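PDB 3WEU: L-lysine 6-oxidase, which catalyses the oxidative deamination of the epsilon-amino group of L-lysine with a cysteine tryptophylquinone cofactor, releasing ammonium and the hydrogen peroxide that makes it antibacterial. Local coordinates for residues Leu135-Gly140 / Ser166-Glu171; Lys177-Leu182 / Tyr199-Gly204; Gln316-Phe321 / Pro375-Asn380. All blocks are in the same frame, centred on the assembly; numbering follows the deposited sequence.

In the fold
Along the chain the three contacts follow one another in series, each closing before the next opens. Interactions 1 and 2 both belong to the N-terminal family region and touch: their centres are about 10 Å apart, and CG2 of Ile137 on strand 137-145 lies 3.6 Å from CZ of Phe179. Both reach the large mixed sheet, interaction 2 through strand 181-187, and interaction 2 also meets the small sheet containing strand 202-204. Interaction 3 stands apart on the opposite side of the chain's centre, about 45 Å and 40 Å between centres from interactions 1 and 2. It joins two loops, the second leading into strand 381-382; its Asn380 bonds the carbonyl of Trp580, next to the cofactor residue Trp581.

Interaction 1 (Leu135-Gly140 / Ser166-Glu171); sequences LIIDLG and SYPSGE
Leu139 meets the phenol ring of Tyr167 obliquely, its CD2 lying 3.6 Å from the ring's CD2 while the two side chains cross at about a right angle. CG of Tyr167 sits between its backbone N and carbonyl carbon (chi1 57°), which sets CG on the side where Leu139 CD2 lies. CB of the same tyrosine rests against CG2 of Ile137 at 4.1 Å. The pyrrolidine ring of Pro168 continues the apolar patch: its CD touches CG1 of Ile137 at 3.8 Å, with CD1 of that isoleucine close by, and Tyr218 of strand 217-219 also packs on Pro168. The other flat group, the carboxylate of Asp138, is met from above its plane by the N-H of Gly140 on OD1, which closes an Asx turn. His88 also bonds OD1, whereas OD2 is held by Tyr162. Between these groups the backbones form a single antiparallel beta bridge, the hydrogen-bonded pair Asp138-Ser166, which ties the loop between strands 150-154 and 174-175 to strand 137-145 of the large mixed sheet in the N-terminal region. Asp138 N reaches Ser166 O at 2.9 Å in a nearly straight bond (168°), and Ser166 N returns to Asp138 O at 2.8 Å. The two segments run far from parallel, and the pairing goes no further. Ile137 bonds through its backbone to Asn91, the last residue of strand 80-91, while Asp138 takes the loop residue Ser166. Ser166 O also receives a CA-H...O contact from Ile137 CA at 3.5 Å. A third bond comes from the side chain: Ser166 OG donates to Ile136 O over 2.7 Å, from a position 45° out of the carbonyl plane, and a weak bond links the same hydroxyl to Gln133 O in helix 129-134.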
ATOM      1  N   LEU A 135       6.583 -17.411 -19.964  1.00 23.88           N
ATOM      2  CA  LEU A 135       7.041 -16.204 -19.281  1.00 25.04           C
ATOM      3  C   LEU A 135       8.115 -15.451 -20.097  1.00 24.27           C
ATOM      4  O   LEU A 135       8.314 -14.241 -19.882  1.00 22.82           O
ATOM      5  CB  LEU A 135       7.598 -16.568 -17.880  1.00 24.38           C
ATOM      6  CG  LEU A 135       6.536 -16.995 -16.848  1.00 22.57           C
ATOM      7  CD1 LEU A 135       7.263 -17.540 -15.606  1.00 24.06           C
ATOM      8  CD2 LEU A 135       5.633 -15.809 -16.511  1.00 24.07           C
ATOM      9  N   ILE A 136       8.774 -16.175 -21.003  1.00 23.26           N
ATOM     10  CA  ILE A 136       9.821 -15.663 -21.823  1.00 21.83           C
ATOM     11  C   ILE A 136       9.151 -14.775 -22.852  1.00 23.92           C
ATOM     12  O   ILE A 136       8.051 -15.080 -23.351  1.00 20.91           O
ATOM     13  CB  ILE A 136      10.545 -16.783 -22.591  1.00 18.90           C
ATOM     14  CG1 ILE A 136      11.126 -17.784 -21.604  1.00 20.65           C
ATOM     15  CG2 ILE A 136      11.647 -16.279 -23.531  1.00 20.13           C
ATOM     16  CD1 ILE A 136      11.841 -18.923 -22.221  1.00 20.98           C
ATOM     17  N   ILE A 137       9.810 -13.664 -23.196  1.00 20.51           N
ATOM     18  CA  ILE A 137       9.387 -12.899 -24.341  1.00 19.71           C
ATOM     19  C   ILE A 137      10.244 -13.344 -25.487  1.00 20.30           C
ATOM     20  O   ILE A 137      11.463 -13.067 -25.527  1.00 21.88           O
ATOM     21  CB  ILE A 137       9.505 -11.376 -24.180  1.00 20.71           C
ATOM     22  CG1 ILE A 137       8.768 -10.878 -22.954  1.00 23.11           C
ATOM     23  CG2 ILE A 137       8.920 -10.664 -25.421  1.00 19.73           C
ATOM     24  CD1 ILE A 137       8.813  -9.358 -22.759  1.00 24.72           C
ATOM     25  N   ASP A 138       9.610 -14.050 -26.441  1.00 19.61           N
ATOM     26  CA  ASP A 138      10.251 -14.653 -27.551  1.00 20.54           C
ATOM     27  C   ASP A 138       9.302 -14.632 -28.780  1.00 23.05           C
ATOM     28  O   ASP A 138       8.243 -15.314 -28.815  1.00 20.72           O
ATOM     29  CB  ASP A 138      10.611 -16.086 -27.193  1.00 21.87           C
ATOM     30  CG  ASP A 138      11.253 -16.848 -28.336  1.00 20.56           C
ATOM     31  OD1 ASP A 138      11.651 -16.252 -29.367  1.00 20.72           O
ATOM     32  OD2 ASP A 138      11.432 -18.089 -28.193  1.00 20.50           O
ATOM     33  N   LEU A 139       9.677 -13.842 -29.769  1.00 20.93           N
ATOM     34  CA  LEU A 139       8.838 -13.581 -30.929  1.00 21.70           C
ATOM     35  C   LEU A 139       9.455 -14.229 -32.113  1.00 20.66           C
ATOM     36  O   LEU A 139       9.025 -14.020 -33.232  1.00 23.61           O
ATOM     37  CB  LEU A 139       8.701 -12.093 -31.137  1.00 21.27           C
ATOM     38  CG  LEU A 139       8.162 -11.292 -29.955  1.00 22.46           C
ATOM     39  CD1 LEU A 139       7.981  -9.835 -30.365  1.00 23.01           C
ATOM     40  CD2 LEU A 139       6.853 -11.825 -29.360  1.00 22.12           C
ATOM     41  N   GLY A 140      10.453 -15.076 -31.858  1.00 22.10           N
ATOM     42  CA  GLY A 140      11.184 -15.746 -32.925  1.00 21.93           C
ATOM     43  C   GLY A 140      12.212 -14.836 -33.560  1.00 22.98           C
ATOM     44  O   GLY A 140      12.240 -13.641 -33.217  1.00 22.31           O
ATOM     45  N   SER A 166       6.067 -16.327 -27.319  1.00 21.96           N
ATOM     46  CA  SER A 166       5.413 -15.967 -26.030  1.00 23.21           C
ATOM     47  C   SER A 166       5.665 -14.516 -25.766  1.00 22.67           C
ATOM     48  O   SER A 166       6.685 -13.962 -26.224  1.00 22.06           O
ATOM     49  CB  SER A 166       5.965 -16.805 -24.866  1.00 23.56           C
ATOM     50  OG  SER A 166       7.358 -17.068 -25.047  1.00 26.46           O
ATOM     51  N   TYR A 167       4.753 -13.908 -25.017  1.00 23.45           N
ATOM     52  CA  TYR A 167       4.896 -12.528 -24.623  1.00 25.39           C
ATOM     53  C   TYR A 167       3.757 -12.210 -23.726  1.00 28.16           C
ATOM     54  O   TYR A 167       2.798 -12.961 -23.714  1.00 26.63           O
ATOM     55  CB  TYR A 167       4.905 -11.589 -25.824  1.00 25.74           C
ATOM     56  CG  TYR A 167       3.706 -11.654 -26.718  1.00 27.39           C
ATOM     57  CD1 TYR A 167       2.601 -10.840 -26.493  1.00 30.56           C
ATOM     58  CD2 TYR A 167       3.698 -12.528 -27.812  1.00 27.78           C
ATOM     59  CE1 TYR A 167       1.508 -10.887 -27.341  1.00 31.37           C
ATOM     60  CE2 TYR A 167       2.588 -12.602 -28.641  1.00 30.36           C
ATOM     61  CZ  TYR A 167       1.527 -11.786 -28.389  1.00 31.54           C
ATOM     62  OH  TYR A 167       0.452 -11.852 -29.272  1.00 36.16           O
ATOM     63  N   PRO A 168       3.849 -11.101 -22.994  1.00 25.84           N
ATOM     64  CA  PRO A 168       2.770 -10.727 -22.126  1.00 29.20           C
ATOM     65  C   PRO A 168       1.649 -10.111 -22.967  1.00 30.65           C
ATOM     66  O   PRO A 168       1.777  -9.032 -23.519  1.00 28.02           O
ATOM     67  CB  PRO A 168       3.389  -9.687 -21.197  1.00 30.75           C
ATOM     68  CG  PRO A 168       4.555  -9.142 -21.917  1.00 28.38           C
ATOM     69  CD  PRO A 168       5.053 -10.273 -22.784  1.00 28.43           C
ATOM     70  N   SER A 169       0.550 -10.823 -23.053  1.00 32.03           N
ATOM     71  CA  SER A 169      -0.520 -10.433 -23.937  1.00 32.03           C
ATOM     72  C   SER A 169      -1.564  -9.680 -23.185  1.00 33.23           C
ATOM     73  O   SER A 169      -1.612  -9.648 -21.961  1.00 33.47           O
ATOM     74  CB  SER A 169      -1.129 -11.662 -24.608  1.00 36.87           C
ATOM     75  OG  SER A 169      -1.485 -12.604 -23.632  1.00 34.20           O
ATOM     76  N   GLY A 170      -2.407  -9.035 -23.949  1.00 35.66           N
ATOM     77  CA  GLY A 170      -3.398  -8.176 -23.350  1.00 41.35           C
ATOM     78  C   GLY A 170      -2.839  -6.939 -22.663  1.00 41.70           C
ATOM     79  O   GLY A 170      -1.662  -6.591 -22.780  1.00 45.09           O
ATOM     80  N   GLU A 171      -3.724  -6.292 -21.932  1.00 37.26           N
ATOM     81  CA  GLU A 171      -3.486  -5.006 -21.371  1.00 37.80           C
ATOM     82  C   GLU A 171      -2.961  -5.196 -19.961  1.00 34.89           C
ATOM     83  O   GLU A 171      -3.627  -5.712 -19.091  1.00 33.03           O
ATOM     84  CB  GLU A 171      -4.789  -4.210 -21.405  1.00 39.38           C
ATOM     85  CG  GLU A 171      -4.733  -2.941 -20.602  1.00 47.65           C
ATOM     86  CD  GLU A 171      -5.769  -1.927 -21.039  1.00 55.65           C
ATOM     87  OE1 GLU A 171      -6.613  -2.274 -21.905  1.00 57.61           O
ATOM     88  OE2 GLU A 171      -5.727  -0.794 -20.512  1.00 59.37           O
TER

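Interaction 2 (Lys177-Leu182 / Tyr199-Gly204); sequences KHFESL and YGFAGG
Ser181 OG, which abuts the edge of the Tyr199 ring in its plane at 3.6 Å from CE1, is gripped by three polar partners: the carboxylate of Glu152, the backbone N of Gly183 and the carbonyl of Ile153. Its oxygen stands anti to the backbone N (chi1 -179°), and CB of Ser181 also touches Tyr199 CE1, at 3.8 Å. The phenol OH of Tyr199 reaches the same Glu152 OE2 and, besides, Thr19 OG1, so one carboxylate oxygen of Glu152 is shared by the two hydroxyls and may be polarised by them. The rest of the contact is aromatic. Phe201 directs its ring at the chain between His178 and Phe179; CE2 of Phe201 comes to 3.4 Å from Phe179 N. CB of Phe179 lies over one face of the Phe201 ring, displaced toward the rim, in a CH-pi contact 4.1 Å from the centroid. The Phe179 ring then turns its edge to that same ring, giving a T-shaped (edge-to-face) pair with centroids 5.5 Å apart and planes at 87°. Phe179 CG is anti to its backbone N (chi1 175°), beside the carbonyl carbon. The N of Ser181 lies over one face of Phe179. The turn at Tyr199-Phe201 is itself fastened by Asp220, whose carboxylate accepts from the backbone N of Tyr199 and of Phe201. Phe201 also packs on Leu172 and Ser176, and Phe179 on Ile137 and Leu139 of strand 137-145. The phenylalanine pair thus bridges the small antiparallel sheet, where strand 202-204 runs between strands 174-175 and 217-219, to the large mixed sheet, which strand 181-187 enters beside strand 150-154.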
ATOM      1  N   LYS A 177       1.166  -0.547 -21.052  1.00 27.10           N
ATOM      2  CA  LYS A 177      -0.049  -1.365 -21.189  1.00 29.60           C
ATOM      3  C   LYS A 177       0.024  -2.504 -22.186  1.00 29.40           C
ATOM      4  O   LYS A 177      -0.524  -3.615 -21.912  1.00 27.01           O
ATOM      5  CB  LYS A 177      -1.228  -0.456 -21.551  1.00 35.81           C
ATOM      6  CG  LYS A 177      -1.479   0.574 -20.496  1.00 44.41           C
ATOM      7  CD  LYS A 177      -2.912   1.069 -20.445  1.00 54.92           C
ATOM      8  CE  LYS A 177      -3.179   1.633 -19.053  1.00 66.43           C
ATOM      9  NZ  LYS A 177      -3.741   3.012 -19.134  1.00 79.35           N
ATOM     10  N   HIS A 178       0.651  -2.230 -23.330  1.00 30.23           N
ATOM     11  CA  HIS A 178       0.582  -3.107 -24.524  1.00 33.37           C
ATOM     12  C   HIS A 178       1.898  -3.426 -25.113  1.00 31.47           C
ATOM     13  O   HIS A 178       2.464  -2.628 -25.818  1.00 30.89           O
ATOM     14  CB  HIS A 178      -0.297  -2.491 -25.620  1.00 39.95           C
ATOM     15  CG  HIS A 178      -1.742  -2.398 -25.216  1.00 48.32           C
ATOM     16  ND1 HIS A 178      -2.350  -1.205 -24.862  1.00 51.04           N
ATOM     17  CD2 HIS A 178      -2.665  -3.370 -25.002  1.00 56.78           C
ATOM     18  CE1 HIS A 178      -3.592  -1.443 -24.482  1.00 53.59           C
ATOM     19  NE2 HIS A 178      -3.806  -2.748 -24.553  1.00 55.88           N
ATOM     20  N   PHE A 179       2.392  -4.615 -24.834  1.00 27.46           N
ATOM     21  CA  PHE A 179       3.657  -5.048 -25.429  1.00 25.52           C
ATOM     22  C   PHE A 179       3.473  -5.367 -26.910  1.00 27.96           C
ATOM     23  O   PHE A 179       2.555  -6.072 -27.281  1.00 24.53           O
ATOM     24  CB  PHE A 179       4.202  -6.293 -24.718  1.00 23.55           C
ATOM     25  CG  PHE A 179       5.408  -6.810 -25.364  1.00 21.44           C
ATOM     26  CD1 PHE A 179       6.638  -6.211 -25.123  1.00 24.87           C
ATOM     27  CD2 PHE A 179       5.335  -7.789 -26.333  1.00 22.84           C
ATOM     28  CE1 PHE A 179       7.765  -6.629 -25.831  1.00 23.67           C
ATOM     29  CE2 PHE A 179       6.428  -8.197 -27.033  1.00 22.08           C
ATOM     30  CZ  PHE A 179       7.663  -7.630 -26.784  1.00 24.11           C
ATOM     31  N   GLU A 180       4.393  -4.932 -27.750  1.00 24.84           N
ATOM     32  CA  GLU A 180       4.287  -5.131 -29.180  1.00 25.33           C
ATOM     33  C   GLU A 180       5.556  -5.561 -29.886  1.00 22.46           C
ATOM     34  O   GLU A 180       5.487  -6.179 -30.916  1.00 19.40           O
ATOM     35  CB  GLU A 180       3.815  -3.828 -29.837  1.00 31.83           C
ATOM     36  CG  GLU A 180       2.306  -3.720 -29.855  1.00 43.24           C
ATOM     37  CD  GLU A 180       1.834  -2.397 -30.458  1.00 49.69           C
ATOM     38  OE1 GLU A 180       0.770  -2.379 -31.080  1.00 58.71           O
ATOM     39  OE2 GLU A 180       2.530  -1.381 -30.311  1.00 48.84           O
ATOM     40  N   SER A 181       6.730  -5.184 -29.370  1.00 19.00           N
ATOM     41  CA  SER A 181       7.917  -5.335 -30.102  1.00 17.85           C
ATOM     42  C   SER A 181       9.162  -5.466 -29.183  1.00 19.89           C
ATOM     43  O   SER A 181       9.255  -4.807 -28.162  1.00 18.06           O
ATOM     44  CB  SER A 181       8.128  -4.127 -31.010  1.00 19.14           C
ATOM     45  OG  SER A 181       9.316  -4.257 -31.772  1.00 18.07           O
ATOM     46  N   LEU A 182      10.132  -6.192 -29.679  1.00 18.72           N
ATOM     47  CA  LEU A 182      11.480  -6.257 -29.096  1.00 19.44           C
ATOM     48  C   LEU A 182      12.529  -5.386 -29.816  1.00 20.50           C
ATOM     49  O   LEU A 182      13.660  -5.241 -29.377  1.00 17.84           O
ATOM     50  CB  LEU A 182      11.882  -7.694 -29.099  1.00 19.06           C
ATOM     51  CG  LEU A 182      11.802  -8.494 -27.756  1.00 19.70           C
ATOM     52  CD1 LEU A 182      11.218  -7.959 -26.468  1.00 21.72           C
ATOM     53  CD2 LEU A 182      11.950  -9.975 -27.997  1.00 19.03           C
ATOM     54  N   TYR A 199      11.971  -0.327 -26.848  1.00 17.84           N
ATOM     55  CA  TYR A 199      11.427   0.968 -26.766  1.00 19.14           C
ATOM     56  C   TYR A 199      11.312   1.513 -25.346  1.00 19.61           C
ATOM     57  O   TYR A 199      10.884   2.662 -25.182  1.00 20.09           O
ATOM     58  CB  TYR A 199      10.067   0.965 -27.434  1.00 21.44           C
ATOM     59  CG  TYR A 199      10.116   0.691 -28.895  1.00 21.46           C
ATOM     60  CD1 TYR A 199       9.957  -0.625 -29.390  1.00 22.06           C
ATOM     61  CD2 TYR A 199      10.452   1.704 -29.797  1.00 22.55           C
ATOM     62  CE1 TYR A 199      10.028  -0.875 -30.761  1.00 21.98           C
ATOM     63  CE2 TYR A 199      10.556   1.457 -31.160  1.00 23.38           C
ATOM     64  CZ  TYR A 199      10.344   0.178 -31.642  1.00 23.72           C
ATOM     65  OH  TYR A 199      10.400  -0.046 -32.981  1.00 22.22           O
ATOM     66  N   GLY A 200      11.736   0.724 -24.366  1.00 18.78           N
ATOM     67  CA  GLY A 200      11.631   1.060 -22.972  1.00 18.99           C
ATOM     68  C   GLY A 200      10.366   0.597 -22.255  1.00 20.11           C
ATOM     69  O   GLY A 200      10.094   1.008 -21.108  1.00 23.65           O
ATOM     70  N   PHE A 201       9.584  -0.254 -22.935  1.00 21.01           N
ATOM     71  CA  PHE A 201       8.416  -0.913 -22.332  1.00 21.16           C
ATOM     72  C   PHE A 201       8.748  -1.491 -20.952  1.00 18.69           C
ATOM     73  O   PHE A 201       9.762  -2.178 -20.758  1.00 18.94           O
ATOM     74  CB  PHE A 201       7.943  -2.080 -23.238  1.00 22.14           C
ATOM     75  CG  PHE A 201       6.776  -2.842 -22.679  1.00 23.93           C
ATOM     76  CD1 PHE A 201       6.939  -3.855 -21.768  1.00 27.49           C
ATOM     77  CD2 PHE A 201       5.483  -2.487 -23.085  1.00 27.95           C
ATOM     78  CE1 PHE A 201       5.796  -4.509 -21.223  1.00 27.16           C
ATOM     79  CE2 PHE A 201       4.378  -3.122 -22.546  1.00 28.33           C
ATOM     80  CZ  PHE A 201       4.540  -4.124 -21.636  1.00 23.55           C
ATOM     81  N   ALA A 202       7.877  -1.247 -20.003  1.00 18.76           N
ATOM     82  CA  ALA A 202       8.027  -1.864 -18.653  1.00 19.36           C
ATOM     83  C   ALA A 202       6.645  -1.773 -18.005  1.00 18.65           C
ATOM     84  O   ALA A 202       6.138  -0.679 -17.693  1.00 20.81           O
ATOM     85  CB  ALA A 202       9.080  -1.139 -17.832  1.00 19.99           C
ATOM     86  N   GLY A 203       6.039  -2.960 -17.901  1.00 19.45           N
ATOM     87  CA  GLY A 203       4.677  -3.120 -17.366  1.00 21.39           C
ATOM     88  C   GLY A 203       4.469  -4.478 -16.728  1.00 19.15           C
ATOM     89  O   GLY A 203       5.255  -5.445 -16.923  1.00 18.75           O
ATOM     90  N   GLY A 204       3.379  -4.558 -15.975  1.00 23.50           N
ATOM     91  CA  GLY A 204       3.031  -5.816 -15.332  1.00 24.24           C
ATOM     92  C   GLY A 204       1.688  -5.741 -14.586  1.00 24.78           C
ATOM     93  O   GLY A 204       0.952  -4.707 -14.620  1.00 26.09           O
TER

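Interaction 3 (Gln316-Phe321 / Pro375-Asn380); sequences QSMSGF and PLMPMN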
ATOM      1  N   GLN A 316      36.867  12.018  -4.655  1.00 13.97           N
ATOM      2  CA  GLN A 316      38.073  12.822  -4.575  1.00 14.37           C
ATOM      3  C   GLN A 316      39.254  12.007  -4.040  1.00 13.30           C
ATOM      4  O   GLN A 316      40.388  12.255  -4.396  1.00 14.48           O
ATOM      5  CB  GLN A 316      37.808  14.026  -3.669  1.00 13.68           C
ATOM      6  CG  GLN A 316      36.831  15.025  -4.225  1.00 14.23           C
ATOM      7  CD  GLN A 316      35.360  14.663  -4.082  1.00 14.18           C
ATOM      8  OE1 GLN A 316      34.952  13.595  -3.577  1.00 14.30           O
ATOM      9  NE2 GLN A 316      34.538  15.530  -4.645  1.00 14.72           N
ATOM     10  N   SER A 317      38.987  11.012  -3.221  1.00 13.40           N
ATOM     11  CA  SER A 317      40.080  10.157  -2.745  1.00 13.99           C
ATOM     12  C   SER A 317      40.832   9.459  -3.840  1.00 14.55           C
ATOM     13  O   SER A 317      41.965   9.055  -3.614  1.00 16.23           O
ATOM     14  CB  SER A 317      39.553   9.142  -1.730  1.00 14.05           C
ATOM     15  OG  SER A 317      38.916   8.037  -2.297  1.00 17.00           O
ATOM     16  N   MET A 318      40.256   9.371  -5.045  1.00 13.12           N
ATOM     17  CA  MET A 318      40.922   8.812  -6.212  1.00 13.81           C
ATOM     18  C   MET A 318      41.813   9.785  -6.946  1.00 15.74           C
ATOM     19  O   MET A 318      42.576   9.384  -7.837  1.00 13.84           O
ATOM     20  CB  MET A 318      39.924   8.198  -7.213  1.00 14.97           C
ATOM     21  CG  MET A 318      39.133   7.054  -6.552  1.00 14.16           C
ATOM     22  SD  MET A 318      38.580   5.741  -7.624  1.00 15.53           S
ATOM     23  CE  MET A 318      37.182   6.435  -8.437  1.00 15.68           C
ATOM     24  N   SER A 319      41.806  11.032  -6.485  1.00 15.09           N
ATOM     25  CA  SER A 319      42.552  12.080  -7.196  1.00 15.43           C
ATOM     26  C   SER A 319      44.028  11.842  -7.221  1.00 14.53           C
ATOM     27  O   SER A 319      44.697  12.165  -8.205  1.00 16.67           O
ATOM     28  CB  SER A 319      42.168  13.471  -6.677  1.00 16.32           C
ATOM     29  OG  SER A 319      42.649  13.551  -5.382  1.00 21.08           O
ATOM     30  N   GLY A 320      44.587  11.284  -6.169  1.00 14.85           N
ATOM     31  CA  GLY A 320      46.022  10.981  -6.164  1.00 15.54           C
ATOM     32  C   GLY A 320      46.466   9.988  -7.220  1.00 15.50           C
ATOM     33  O   GLY A 320      47.656   9.855  -7.438  1.00 17.10           O
ATOM     34  N   PHE A 321      45.528   9.287  -7.845  1.00 13.76           N
ATOM     35  CA  PHE A 321      45.837   8.302  -8.806  1.00 14.35           C
ATOM     36  C   PHE A 321      45.843   8.856 -10.228  1.00 14.38           C
ATOM     37  O   PHE A 321      46.142   8.094 -11.173  1.00 14.61           O
ATOM     38  CB  PHE A 321      44.969   7.072  -8.618  1.00 13.51           C
ATOM     39  CG  PHE A 321      45.161   6.471  -7.248  1.00 13.53           C
ATOM     40  CD1 PHE A 321      46.212   5.592  -7.028  1.00 14.56           C
ATOM     41  CD2 PHE A 321      44.431   6.898  -6.141  1.00 13.33           C
ATOM     42  CE1 PHE A 321      46.492   5.084  -5.742  1.00 14.67           C
ATOM     43  CE2 PHE A 321      44.714   6.430  -4.864  1.00 14.24           C
ATOM     44  CZ  PHE A 321      45.742   5.507  -4.654  1.00 14.45           C
ATOM     45  N   PRO A 375      41.218   5.455   1.182  1.00 12.58           N
ATOM     46  CA  PRO A 375      40.392   4.337   0.612  1.00 12.61           C
ATOM     47  C   PRO A 375      41.139   3.649  -0.494  1.00 12.82           C
ATOM     48  O   PRO A 375      41.684   4.318  -1.402  1.00 13.71           O
ATOM     49  CB  PRO A 375      39.123   5.046   0.054  1.00 13.54           C
ATOM     50  CG  PRO A 375      39.041   6.348   0.889  1.00 13.65           C
ATOM     51  CD  PRO A 375      40.517   6.756   1.107  1.00 14.16           C
ATOM     52  N   LEU A 376      41.146   2.322  -0.440  1.00 11.72           N
ATOM     53  CA  LEU A 376      41.804   1.549  -1.437  1.00 12.45           C
ATOM     54  C   LEU A 376      41.081   1.546  -2.777  1.00 12.71           C
ATOM     55  O   LEU A 376      39.927   1.969  -2.846  1.00 13.62           O
ATOM     56  CB  LEU A 376      42.053   0.149  -0.906  1.00 11.55           C
ATOM     57  CG  LEU A 376      42.878   0.041   0.377  1.00 12.84           C
ATOM     58  CD1 LEU A 376      42.936  -1.410   0.822  1.00 13.99           C
ATOM     59  CD2 LEU A 376      44.302   0.540   0.177  1.00 15.56           C
ATOM     60  N   MET A 377      41.819   1.171  -3.841  1.00 11.40           N
ATOM     61  CA  MET A 377      41.446   1.482  -5.192  1.00 12.21           C
ATOM     62  C   MET A 377      41.022   0.257  -5.991  1.00 12.90           C
ATOM     63  O   MET A 377      41.576  -0.838  -5.809  1.00 13.17           O
ATOM     64  CB  MET A 377      42.625   2.144  -5.920  1.00 13.20           C
ATOM     65  CG  MET A 377      42.825   3.579  -5.418  1.00 13.16           C
ATOM     66  SD  MET A 377      41.565   4.681  -6.075  1.00 14.23           S
ATOM     67  CE  MET A 377      42.009   4.692  -7.783  1.00 14.58           C
ATOM     68  N   PRO A 378      40.104   0.452  -6.940  1.00 12.74           N
ATOM     69  CA  PRO A 378      39.327   1.664  -7.147  1.00 13.57           C
ATOM     70  C   PRO A 378      38.311   1.755  -5.973  1.00 12.39           C
ATOM     71  O   PRO A 378      37.877   0.716  -5.444  1.00 12.41           O
ATOM     72  CB  PRO A 378      38.632   1.414  -8.478  1.00 13.98           C
ATOM     73  CG  PRO A 378      38.760  -0.021  -8.733  1.00 15.32           C
ATOM     74  CD  PRO A 378      39.764  -0.616  -7.856  1.00 13.62           C
ATOM     75  N   MET A 379      37.973   2.967  -5.581  1.00 12.04           N
ATOM     76  CA  MET A 379      37.015   3.161  -4.484  1.00 12.64           C
ATOM     77  C   MET A 379      35.559   3.172  -4.983  1.00 12.95           C
ATOM     78  O   MET A 379      35.072   4.180  -5.557  1.00 14.53           O
ATOM     79  CB  MET A 379      37.333   4.404  -3.720  1.00 13.53           C
ATOM     80  CG  MET A 379      36.444   4.599  -2.475  1.00 15.42           C
ATOM     81  SD  MET A 379      36.455   3.180  -1.340  1.00 16.13           S
ATOM     82  CE  MET A 379      34.657   2.906  -1.309  1.00 14.69           C
ATOM     83  N   ASN A 380      34.867   2.061  -4.712  1.00 12.97           N
ATOM     84  CA  ASN A 380      33.560   1.734  -5.279  1.00 13.64           C
ATOM     85  C   ASN A 380      33.120   0.449  -4.587  1.00 13.97           C
ATOM     86  O   ASN A 380      33.941  -0.306  -3.981  1.00 13.05           O
ATOM     87  CB  ASN A 380      33.669   1.501  -6.773  1.00 15.65           C
ATOM     88  CG  ASN A 380      32.352   1.637  -7.535  1.00 16.27           C
ATOM     89  OD1 ASN A 380      32.003   2.732  -8.004  1.00 14.62           O
ATOM     90  ND2 ASN A 380      31.652   0.475  -7.766  1.00 14.50           N
TER
HETATM   91  O   HOH W   1      40.831   6.367  -2.921  1.00 13.42           O
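Met377 has CG anti to its carbonyl carbon (chi1 -73°), which sets CG over the Phe321 ring; the bends at chi2 (-75°) and chi3 (-68°) then bring SD and CE back between Phe321 and Met318. Met377 CG sits over one face of the Phe321 ring, offset toward the rim and 3.6 Å from the centroid in a CH-pi contact, with CE2 its nearest ring atom. Met377 SD, 4.1 Å from the centroid of the Phe321 ring and oblique to it, makes a Met-aromatic contact, while Met377 CE reaches Phe321 CG. Phe321 and Met377 pass alongside each other in opposite directions. Met318 crosses Met377 at a slant: its CG touches Met377 SD at 3.4 Å, and the two sulfurs are 3.5 Å apart. Met318 SD also accepts a weak hydrogen bond from the backbone N of Met379, over 3.5 Å, just past the cis peptide that precedes Pro378. At the other end Ser317 lays its CB and OG against the Pro375 ring, OG 3.6 Å from CG. One water joins the same two residues, 2.6 Å from Ser317 OG and donating to Pro375 O at 2.7 Å. The 3-10 segment 316-321 is held from within by Gln316 O, which accepts from both N and OG of Ser319. Ile306 of helix 295-308 packs on Met318 and Met377, and Tyr342 of helix 336-344 stacks edge-to-face with Phe321. Asn380 bonds the carbonyl of Trp580, the residue before the cofactor tryptophan. The chemistry is chiefly that of polarisable sulfur and aromatic carbon: dispersion among the thioethers and the ring probably supplies most of the attraction between the two loops, and the directional bonds across the contact are one weak N-H...S and a water bridge.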